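Local coordinates for apicoplast TIC22, putative (Plasmodium falciparum 3D7, PDB 4E6Z), which acts as an essential chaperone required for protein import into the apicoplast, the relict plastid of the malaria parasite, at residues L141-F145 against N163-L168; K73-P78 against F255-P259; L104-E110 against S263-K269. All coordinates share one frame; numbering follows the deposited sequence.

Contact 1 of 3, residues L141-F145 against N163-L168; sequences LMKEF and NIYWKL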
loop_
_atom_site.group_PDB
_atom_site.type_symbol
_atom_site.label_atom_id
_atom_site.label_comp_id
_atom_site.label_asym_id
_atom_site.label_seq_id
_atom_site.Cartn_x
_atom_site.Cartn_y
_atom_site.Cartn_z
ATOM N N LEU A 141 -1.635 11.360 8.051
ATOM C CA LEU A 141 -3.050 11.693 7.933
ATOM C C LEU A 141 -3.913 10.868 8.884
ATOM O O LEU A 141 -4.669 11.420 9.683
ATOM C CB LEU A 141 -3.527 11.514 6.490
ATOM C CG LEU A 141 -3.028 12.562 5.492
ATOM C CD1 LEU A 141 -3.493 12.232 4.081
ATOM C CD2 LEU A 141 -3.495 13.957 5.898
HETATM N N MSE A 142 -3.801 9.548 8.792
HETATM C CA MSE A 142 -4.573 8.650 9.645
HETATM C C MSE A 142 -4.316 8.933 11.121
HETATM O O MSE A 142 -5.219 8.823 11.949
HETATM C CB MSE A 142 -4.226 7.195 9.329
HETATM C CG MSE A 142 -4.360 6.838 7.864
HETATM SE SE MSE A 142 -3.366 5.235 7.406
HETATM C CE MSE A 142 -4.352 3.941 8.481
ATOM N N LYS A 143 -3.076 9.295 11.436
ATOM C CA LYS A 143 -2.663 9.569 12.808
ATOM C C LYS A 143 -3.181 10.921 13.287
ATOM O O LYS A 143 -3.772 11.027 14.362
ATOM C CB LYS A 143 -1.139 9.537 12.911
ATOM C CG LYS A 143 -0.595 9.851 14.293
ATOM C CD LYS A 143 0.887 10.179 14.229
ATOM C CE LYS A 143 1.655 9.099 13.488
ATOM N NZ LYS A 143 3.086 9.463 13.301
ATOM N N GLU A 144 -2.945 11.951 12.481
ATOM C CA GLU A 144 -3.415 13.299 12.781
ATOM C C GLU A 144 -4.929 13.336 12.983
ATOM O O GLU A 144 -5.460 14.250 13.618
ATOM C CB GLU A 144 -2.999 14.253 11.661
ATOM C CG GLU A 144 -3.971 15.387 11.397
ATOM C CD GLU A 144 -4.208 15.599 9.916
ATOM O OE1 GLU A 144 -5.081 14.906 9.350
ATOM O OE2 GLU A 144 -3.521 16.454 9.316
ATOM N N PHE A 145 -5.621 12.338 12.443
ATOM C CA PHE A 145 -7.073 12.254 12.566
ATOM C C PHE A 145 -7.503 11.921 13.990
ATOM O O PHE A 145 -8.400 12.558 14.543
ATOM C CB PHE A 145 -7.636 11.214 11.594
ATOM C CG PHE A 145 -9.080 10.878 11.835
ATOM C CD1 PHE A 145 -10.085 11.728 11.403
ATOM C CD2 PHE A 145 -9.433 9.709 12.488
ATOM C CE1 PHE A 145 -11.414 11.421 11.623
ATOM C CE2 PHE A 145 -10.762 9.396 12.710
ATOM C CZ PHE A 145 -11.753 10.254 12.277
ATOM N N ASN A 163 -14.300 16.398 10.768
ATOM C CA ASN A 163 -12.995 15.905 10.342
ATOM C C ASN A 163 -13.082 14.774 9.324
ATOM O O ASN A 163 -13.988 13.942 9.376
ATOM C CB ASN A 163 -12.161 15.463 11.547
ATOM C CG ASN A 163 -11.509 16.629 12.261
ATOM O OD1 ASN A 163 -11.329 17.703 11.686
ATOM N ND2 ASN A 163 -11.143 16.421 13.522
ATOM N N ILE A 164 -12.128 14.753 8.401
ATOM C CA ILE A 164 -12.101 13.756 7.341
ATOM C C ILE A 164 -11.460 12.455 7.802
ATOM O O ILE A 164 -10.364 12.453 8.358
ATOM C CB ILE A 164 -11.334 14.271 6.108
ATOM C CG1 ILE A 164 -12.036 15.494 5.515
ATOM C CG2 ILE A 164 -11.190 13.165 5.069
ATOM C CD1 ILE A 164 -11.312 16.098 4.329
ATOM N N TYR A 165 -12.154 11.347 7.569
ATOM C CA TYR A 165 -11.594 10.030 7.832
ATOM C C TYR A 165 -10.860 9.507 6.599
ATOM O O TYR A 165 -11.480 9.161 5.592
ATOM C CB TYR A 165 -12.684 9.048 8.268
ATOM C CG TYR A 165 -12.186 7.631 8.450
ATOM C CD1 TYR A 165 -11.279 7.317 9.453
ATOM C CD2 TYR A 165 -12.624 6.607 7.621
ATOM C CE1 TYR A 165 -10.819 6.025 9.623
ATOM C CE2 TYR A 165 -12.170 5.311 7.784
ATOM C CZ TYR A 165 -11.267 5.026 8.786
ATOM O OH TYR A 165 -10.812 3.736 8.952
ATOM N N TRP A 166 -9.536 9.465 6.684
ATOM C CA TRP A 166 -8.708 8.980 5.588
ATOM C C TRP A 166 -8.617 7.458 5.617
ATOM O O TRP A 166 -7.964 6.885 6.487
ATOM C CB TRP A 166 -7.314 9.604 5.670
ATOM C CG TRP A 166 -7.346 11.097 5.591
ATOM C CD1 TRP A 166 -7.380 11.980 6.636
ATOM C CD2 TRP A 166 -7.362 11.887 4.398
ATOM N NE1 TRP A 166 -7.407 13.270 6.164
ATOM C CE2 TRP A 166 -7.400 13.241 4.792
ATOM C CE3 TRP A 166 -7.346 11.582 3.033
ATOM C CZ2 TRP A 166 -7.421 14.286 3.873
ATOM C CZ3 TRP A 166 -7.370 12.621 2.120
ATOM C CH2 TRP A 166 -7.405 13.955 2.544
ATOM N N LYS A 167 -9.281 6.813 4.663
ATOM C CA LYS A 167 -9.365 5.354 4.622
ATOM C C LYS A 167 -8.356 4.750 3.649
ATOM O O LYS A 167 -8.407 5.005 2.447
ATOM C CB LYS A 167 -10.784 4.924 4.247
ATOM C CG LYS A 167 -10.974 3.430 4.101
ATOM C CD LYS A 167 -12.374 3.107 3.594
ATOM C CE LYS A 167 -13.428 3.394 4.648
ATOM N NZ LYS A 167 -13.296 2.490 5.825
ATOM N N LEU A 168 -7.443 3.944 4.181
ATOM C CA LEU A 168 -6.426 3.294 3.362
ATOM C C LEU A 168 -6.965 1.986 2.787
ATOM O O LEU A 168 -7.491 1.149 3.520
ATOM C CB LEU A 168 -5.165 3.038 4.194
ATOM C CG LEU A 168 -3.936 2.433 3.505
ATOM C CD1 LEU A 168 -3.370 3.372 2.453
ATOM C CD2 LEU A 168 -2.871 2.084 4.535
#
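Leu-141 packs across one face of the indole of Trp-166, and this is the tight part of the contact between helix 135-150 and strand 164-169. Its CD1 sits 4.0 Å from the centroid of the six-membered ring of Trp-166 and only 14° off the normal, a CH-pi contact over the middle of the face. CB of Leu-141 meets CD1 of Trp-166 at 3.9 Å over the pyrrole part, so the leucine spans both rings of the indole. The opposite face of the indole is taken by CG2 of Ile-164, from the same strand, which leaves the ring sandwiched between two aliphatic groups. Met-142, a selenomethionine, belongs to the packed part too: its CG lies 3.9 Å from the backbone O of Trp-166, and a bend farther along the chain brings SE to 4.3 Å from CB of Leu-168.

One helical turn on from Leu-141, Phe-145 brings the aromatic ring of the helix segment to the strand. With CG anti to the backbone N (chi1 169°), its ring reaches over the chain at Ile-164, where CD1 of Phe-145 comes within 3.1 Å of the Ile-164 carbonyl O. Tyr-165 then turns its edge toward the phenyl face in a T-shaped pair, centroids 5.6 Å apart and planes at 64°; the atoms that meet are CE2 of Phe-145 and CD1 of Tyr-165.

Packing slackens at Glu-144, whose OE1 stays 4.3 Å from NE1 of Trp-166. Most residues here are partly exposed, and the contact lies near the protein surface. The strand is bonded through its backbone to strand 97-103, and the helix packs over it as an outermost strand of that sheet. No hydrogen bond links the two segments: helix and strand are joined by aliphatic and aromatic surfaces, with backbone carbonyls of the strand also facing helix side chains.

Contact 2 of 3, residues K73-P78 against F255-P259; sequences KLEVIP and FGFVP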
loop_
_atom_site.group_PDB
_atom_site.type_symbol
_atom_site.label_atom_id
_atom_site.label_comp_id
_atom_site.label_asym_id
_atom_site.label_seq_id
_atom_site.Cartn_x
_atom_site.Cartn_y
_atom_site.Cartn_z
ATOM N N LYS A 73 10.869 5.052 6.202
ATOM C CA LYS A 73 10.714 3.757 5.548
ATOM C C LYS A 73 9.403 3.689 4.767
ATOM O O LYS A 73 9.306 2.988 3.758
ATOM C CB LYS A 73 10.776 2.616 6.569
ATOM C CG LYS A 73 12.154 2.362 7.157
ATOM C CD LYS A 73 12.194 1.024 7.884
ATOM C CE LYS A 73 13.612 0.644 8.286
ATOM N NZ LYS A 73 13.687 -0.754 8.803
ATOM N N LEU A 74 8.400 4.418 5.245
ATOM C CA LEU A 74 7.085 4.445 4.609
ATOM C C LEU A 74 7.071 5.390 3.412
ATOM O O LEU A 74 6.143 5.372 2.602
ATOM C CB LEU A 74 6.021 4.890 5.614
ATOM C CG LEU A 74 5.868 4.060 6.889
ATOM C CD1 LEU A 74 4.735 4.603 7.750
ATOM C CD2 LEU A 74 5.622 2.621 6.540
ATOM N N GLU A 75 8.111 6.208 3.305
ATOM C CA GLU A 75 8.167 7.261 2.299
ATOM C C GLU A 75 8.258 6.694 0.883
ATOM O O GLU A 75 7.756 7.295 -0.069
ATOM C CB GLU A 75 9.350 8.192 2.579
ATOM C CG GLU A 75 9.139 9.630 2.134
ATOM C CD GLU A 75 10.214 10.565 2.667
ATOM O OE1 GLU A 75 11.221 10.066 3.216
ATOM O OE2 GLU A 75 10.051 11.797 2.539
ATOM N N VAL A 76 8.895 5.535 0.751
ATOM C CA VAL A 76 9.093 4.913 -0.558
ATOM C C VAL A 76 7.848 4.175 -1.054
ATOM O O VAL A 76 7.814 3.689 -2.184
ATOM C CB VAL A 76 10.278 3.932 -0.544
ATOM C CG1 VAL A 76 11.525 4.625 -0.021
ATOM C CG2 VAL A 76 9.943 2.714 0.301
ATOM N N ILE A 77 6.832 4.083 -0.205
ATOM C CA ILE A 77 5.589 3.431 -0.589
ATOM C C ILE A 77 4.591 4.453 -1.136
ATOM O O ILE A 77 4.119 5.320 -0.399
ATOM C CB ILE A 77 4.950 2.703 0.602
ATOM C CG1 ILE A 77 5.960 1.753 1.252
ATOM C CG2 ILE A 77 3.698 1.959 0.161
ATOM C CD1 ILE A 77 5.528 1.243 2.609
ATOM N N PRO A 78 4.275 4.355 -2.438
ATOM C CA PRO A 78 3.310 5.244 -3.093
ATOM C C PRO A 78 1.891 4.993 -2.601
ATOM O O PRO A 78 1.539 3.852 -2.301
ATOM C CB PRO A 78 3.414 4.849 -4.574
ATOM C CG PRO A 78 4.698 4.087 -4.695
ATOM C CD PRO A 78 4.858 3.392 -3.386
ATOM N N PHE A 255 13.274 -5.305 9.353
ATOM C CA PHE A 255 12.464 -5.396 8.140
ATOM C C PHE A 255 12.734 -4.262 7.156
ATOM O O PHE A 255 13.030 -3.132 7.549
ATOM C CB PHE A 255 10.971 -5.423 8.484
ATOM C CG PHE A 255 10.502 -6.725 9.060
ATOM C CD1 PHE A 255 10.316 -7.830 8.246
ATOM C CD2 PHE A 255 10.238 -6.844 10.413
ATOM C CE1 PHE A 255 9.883 -9.036 8.774
ATOM C CE2 PHE A 255 9.803 -8.047 10.948
ATOM C CZ PHE A 255 9.626 -9.145 10.126
ATOM N N GLY A 256 12.624 -4.578 5.871
ATOM C CA GLY A 256 12.677 -3.576 4.823
ATOM C C GLY A 256 11.445 -3.675 3.941
ATOM O O GLY A 256 11.052 -4.768 3.539
ATOM N N PHE A 257 10.829 -2.534 3.647
ATOM C CA PHE A 257 9.638 -2.509 2.803
ATOM C C PHE A 257 9.991 -2.488 1.322
ATOM O O PHE A 257 10.787 -1.663 0.876
ATOM C CB PHE A 257 8.752 -1.304 3.138
ATOM C CG PHE A 257 7.928 -1.484 4.380
ATOM C CD1 PHE A 257 6.905 -2.419 4.416
ATOM C CD2 PHE A 257 8.163 -0.711 5.504
ATOM C CE1 PHE A 257 6.141 -2.590 5.558
ATOM C CE2 PHE A 257 7.402 -0.876 6.647
ATOM C CZ PHE A 257 6.390 -1.818 6.675
ATOM N N VAL A 258 9.399 -3.405 0.566
ATOM C CA VAL A 258 9.524 -3.389 -0.884
ATOM C C VAL A 258 8.176 -3.054 -1.524
ATOM O O VAL A 258 7.278 -3.894 -1.577
ATOM C CB VAL A 258 10.030 -4.734 -1.440
ATOM C CG1 VAL A 258 10.159 -4.656 -2.956
ATOM C CG2 VAL A 258 11.367 -5.129 -0.795
ATOM N N PRO A 259 8.034 -1.814 -2.011
ATOM C CA PRO A 259 6.790 -1.361 -2.640
ATOM C C PRO A 259 6.425 -2.206 -3.855
ATOM O O PRO A 259 7.295 -2.806 -4.479
ATOM C CB PRO A 259 7.127 0.064 -3.096
ATOM C CG PRO A 259 8.308 0.471 -2.283
ATOM C CD PRO A 259 9.080 -0.777 -2.032
#
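The one hydrogen bond between the segments runs from Lys-73 to Phe-255. With CG anti to the carbonyl carbon (chi1 -71°) and the chain extended beyond it, the lysine reaches along the strand and gives NZ to the backbone O of Phe-255 at 2.8 Å. The ammonium arrives almost head-on, with a C=O...N angle of 172°. Phe-255 turns its own ring elsewhere, onto Ile-210 and Leu-212 of strand 208-213, so its part here is played by the main chain.

Apolar contacts gather round the ring of Phe-257. CD1 of Ile-77 lies over one face of it, 4.0 Å from CG of Phe-257. Leu-74 runs alongside the ring, pointing the same way, and its CD2 meets CE2 of Phe-257 at 3.9 Å. Leu-74 and Ile-77 are the first and last residues of a type I beta turn, closed by a backbone bond from Ile-77 N to Leu-74 O. This turn carries the chain from helix 70-73 into strand 78-83, while strand 255-258 is an outermost strand of a mixed four-stranded sheet, paired in parallel with 208-213. The contact therefore sets the N-terminal connection against the margin of that sheet.

Proline contacts form the third group. CG of Pro-259 comes 3.3 Å from the backbone O of Val-76 and 3.8 Å from CG2 of Val-76, the methyl that stands between the backbone N and the carbonyl carbon. Pro-78 meets Pro-259 at about a right angle, its CD 4.0 Å from CB of Pro-259. Here the strand has ended and the chain is turning toward helix 261-272, whose Val-264 packs on the same proline.

Contact 3 of 3, residues L104-E110 against S263-K269; sequences LCPYDAE and SVKYLDK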
loop_
_atom_site.group_PDB
_atom_site.type_symbol
_atom_site.label_atom_id
_atom_site.label_comp_id
_atom_site.label_asym_id
_atom_site.label_seq_id
_atom_site.Cartn_x
_atom_site.Cartn_y
_atom_site.Cartn_z
ATOM N N LEU A 104 -3.438 1.785 -2.122
ATOM C CA LEU A 104 -2.059 1.320 -2.220
ATOM C C LEU A 104 -1.762 0.841 -3.637
ATOM O O LEU A 104 -0.604 0.788 -4.053
ATOM C CB LEU A 104 -1.783 0.216 -1.197
ATOM C CG LEU A 104 -1.466 0.728 0.210
ATOM C CD1 LEU A 104 -1.751 -0.326 1.271
ATOM C CD2 LEU A 104 -0.019 1.204 0.292
ATOM N N CYS A 105 -2.818 0.504 -4.375
ATOM C CA CYS A 105 -2.687 0.066 -5.764
ATOM C C CYS A 105 -3.363 1.062 -6.694
ATOM O O CYS A 105 -4.550 1.349 -6.538
ATOM C CB CYS A 105 -3.286 -1.330 -5.957
ATOM S SG CYS A 105 -3.311 -1.914 -7.673
ATOM N N PRO A 106 -2.602 1.590 -7.666
ATOM C CA PRO A 106 -3.074 2.662 -8.551
ATOM C C PRO A 106 -4.225 2.202 -9.437
ATOM O O PRO A 106 -5.023 3.025 -9.880
ATOM C CB PRO A 106 -1.842 2.971 -9.408
ATOM C CG PRO A 106 -1.053 1.688 -9.395
ATOM C CD PRO A 106 -1.244 1.135 -8.020
ATOM N N TYR A 107 -4.307 0.903 -9.697
ATOM C CA TYR A 107 -5.357 0.380 -10.562
ATOM C C TYR A 107 -6.686 0.271 -9.819
ATOM O O TYR A 107 -7.746 0.324 -10.433
ATOM C CB TYR A 107 -4.933 -0.954 -11.183
ATOM C CG TYR A 107 -3.636 -0.845 -11.953
ATOM C CD1 TYR A 107 -3.571 -0.137 -13.146
ATOM C CD2 TYR A 107 -2.471 -1.432 -11.478
ATOM C CE1 TYR A 107 -2.384 -0.024 -13.849
ATOM C CE2 TYR A 107 -1.280 -1.328 -12.173
ATOM C CZ TYR A 107 -1.242 -0.623 -13.358
ATOM O OH TYR A 107 -0.057 -0.517 -14.050
ATOM N N ASP A 108 -6.625 0.129 -8.498
ATOM C CA ASP A 108 -7.826 0.212 -7.678
ATOM C C ASP A 108 -8.364 1.648 -7.723
ATOM O O ASP A 108 -9.569 1.861 -7.778
ATOM C CB ASP A 108 -7.531 -0.185 -6.230
ATOM C CG ASP A 108 -7.222 -1.675 -6.068
ATOM O OD1 ASP A 108 -7.291 -2.432 -7.060
ATOM O OD2 ASP A 108 -6.912 -2.084 -4.928
ATOM N N ALA A 109 -7.460 2.624 -7.696
ATOM C CA ALA A 109 -7.843 4.033 -7.794
ATOM C C ALA A 109 -8.437 4.347 -9.163
ATOM O O ALA A 109 -9.468 5.010 -9.259
ATOM C CB ALA A 109 -6.652 4.935 -7.520
ATOM N N GLU A 110 -7.777 3.873 -10.217
ATOM C CA GLU A 110 -8.288 4.014 -11.574
ATOM C C GLU A 110 -9.698 3.444 -11.682
ATOM O O GLU A 110 -10.547 3.993 -12.379
ATOM C CB GLU A 110 -7.375 3.304 -12.577
ATOM C CG GLU A 110 -6.204 4.132 -13.068
ATOM C CD GLU A 110 -5.550 3.523 -14.293
ATOM O OE1 GLU A 110 -5.993 2.439 -14.720
ATOM O OE2 GLU A 110 -4.601 4.129 -14.834
ATOM N N SER A 263 3.140 -0.165 -8.625
ATOM C CA SER A 263 2.840 1.135 -8.035
ATOM C C SER A 263 3.939 2.140 -8.358
ATOM O O SER A 263 3.662 3.282 -8.731
ATOM C CB SER A 263 2.681 1.023 -6.519
ATOM O OG SER A 263 1.564 0.222 -6.179
ATOM N N VAL A 264 5.189 1.710 -8.215
ATOM C CA VAL A 264 6.328 2.586 -8.467
ATOM C C VAL A 264 6.429 2.935 -9.949
ATOM O O VAL A 264 6.606 4.097 -10.316
ATOM C CB VAL A 264 7.652 1.957 -7.987
ATOM C CG1 VAL A 264 8.828 2.841 -8.371
ATOM C CG2 VAL A 264 7.615 1.737 -6.484
ATOM N N LYS A 265 6.306 1.918 -10.794
ATOM C CA LYS A 265 6.341 2.096 -12.238
ATOM C C LYS A 265 5.241 3.060 -12.689
ATOM O O LYS A 265 5.401 3.789 -13.667
ATOM C CB LYS A 265 6.159 0.738 -12.913
ATOM C CG LYS A 265 6.994 0.516 -14.157
ATOM C CD LYS A 265 7.279 -0.969 -14.333
ATOM C CE LYS A 265 6.027 -1.802 -14.088
ATOM N NZ LYS A 265 6.327 -3.260 -14.002
ATOM N N TYR A 266 4.127 3.059 -11.962
ATOM C CA TYR A 266 2.964 3.878 -12.299
ATOM C C TYR A 266 3.236 5.365 -12.104
ATOM O O TYR A 266 2.590 6.208 -12.726
ATOM C CB TYR A 266 1.755 3.453 -11.460
ATOM C CG TYR A 266 0.445 4.034 -11.931
ATOM C CD1 TYR A 266 -0.009 5.255 -11.453
ATOM C CD2 TYR A 266 -0.343 3.358 -12.854
ATOM C CE1 TYR A 266 -1.206 5.789 -11.884
ATOM C CE2 TYR A 266 -1.542 3.884 -13.290
ATOM C CZ TYR A 266 -1.968 5.099 -12.800
ATOM O OH TYR A 266 -3.160 5.628 -13.228
ATOM N N LEU A 267 4.191 5.685 -11.237
ATOM C CA LEU A 267 4.560 7.074 -10.990
ATOM C C LEU A 267 5.131 7.718 -12.246
ATOM O O LEU A 267 5.027 8.930 -12.432
ATOM C CB LEU A 267 5.575 7.169 -9.851
ATOM C CG LEU A 267 5.130 6.637 -8.491
ATOM C CD1 LEU A 267 6.248 6.790 -7.467
ATOM C CD2 LEU A 267 3.879 7.346 -8.034
ATOM N N ASP A 268 5.740 6.905 -13.104
ATOM C CA ASP A 268 6.268 7.399 -14.371
ATOM C C ASP A 268 5.137 7.899 -15.264
ATOM O O ASP A 268 5.285 8.905 -15.952
ATOM C CB ASP A 268 7.063 6.313 -15.099
ATOM C CG ASP A 268 8.352 5.950 -14.385
ATOM O OD1 ASP A 268 8.747 6.685 -13.454
ATOM O OD2 ASP A 268 8.971 4.930 -14.758
ATOM N N LYS A 269 4.009 7.194 -15.244
ATOM C CA LYS A 269 2.860 7.558 -16.073
ATOM C C LYS A 269 2.254 8.902 -15.677
ATOM O O LYS A 269 1.933 9.725 -16.532
ATOM C CB LYS A 269 1.782 6.473 -16.018
ATOM C CG LYS A 269 0.472 6.887 -16.675
ATOM C CD LYS A 269 -0.588 5.804 -16.570
ATOM C CE LYS A 269 -1.909 6.280 -17.165
ATOM N NZ LYS A 269 -2.958 5.222 -17.134
HETATM O O HOH W 1 1.875 1.398 -3.388
#
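Tyr-266, with CG anti to the backbone N (chi1 -168°), swings its ring out to Pro-106 and Glu-110, while Glu-110, turned the other way at CB (chi1 -86°) and extended beyond CG, sends its carboxylate to the rim of that ring. Tyr-266 OH donates to OE2 of Glu-110 at 2.6 Å, on the anti side and 25° out of the carboxylate plane. NZ of Lys-269 reaches the same oxygen at 3.0 Å, nearly along its C-O axis, completing a salt bridge. Two donors thus grip one oxygen, which would probably favour the ionised carboxylate. Over the ring centre of Tyr-266 sits CB of Pro-106, 3.5 Å from the centroid in a CH-pi contact. Tyr-107 offers a ring face to the edge of Tyr-266 in a T-shaped (edge-to-face) pair. At the far end a water donates to Leu-104 O and accepts from Ser-263 OG, bridging the segments. The start of helix 106-119, N-capped by Cys-105 through a weak bond from Tyr-107 N to SG, is thereby joined to helix 261-272; beside them Phe-80 of strand 78-83 and Ile-130 of strand 129-134 also touch Tyr-266.

In the fold
Contacts 2 and 3 are neighbours, their centres 15 Å apart: strand 255-258 leads straight into helix 261-272, and CG of Pro-78 packs on CB of Ser-263 at 4.1 Å. Leu-104 connects all three. Its CD2 meets CG2 of Ile-77 from contact 2 at 3.8 Å, and its CG meets CD1 of Leu-168 from contact 1 at 4.0 Å. Contact 1 itself lies farther out, with centres about 20 Å from contact 2 and 21 Å from contact 3, and touches contact 2 nowhere. Near it a glycerol, probably from crystallisation, lies about 6 Å from the side chain of Trp-166; it need not mark a functional pocket.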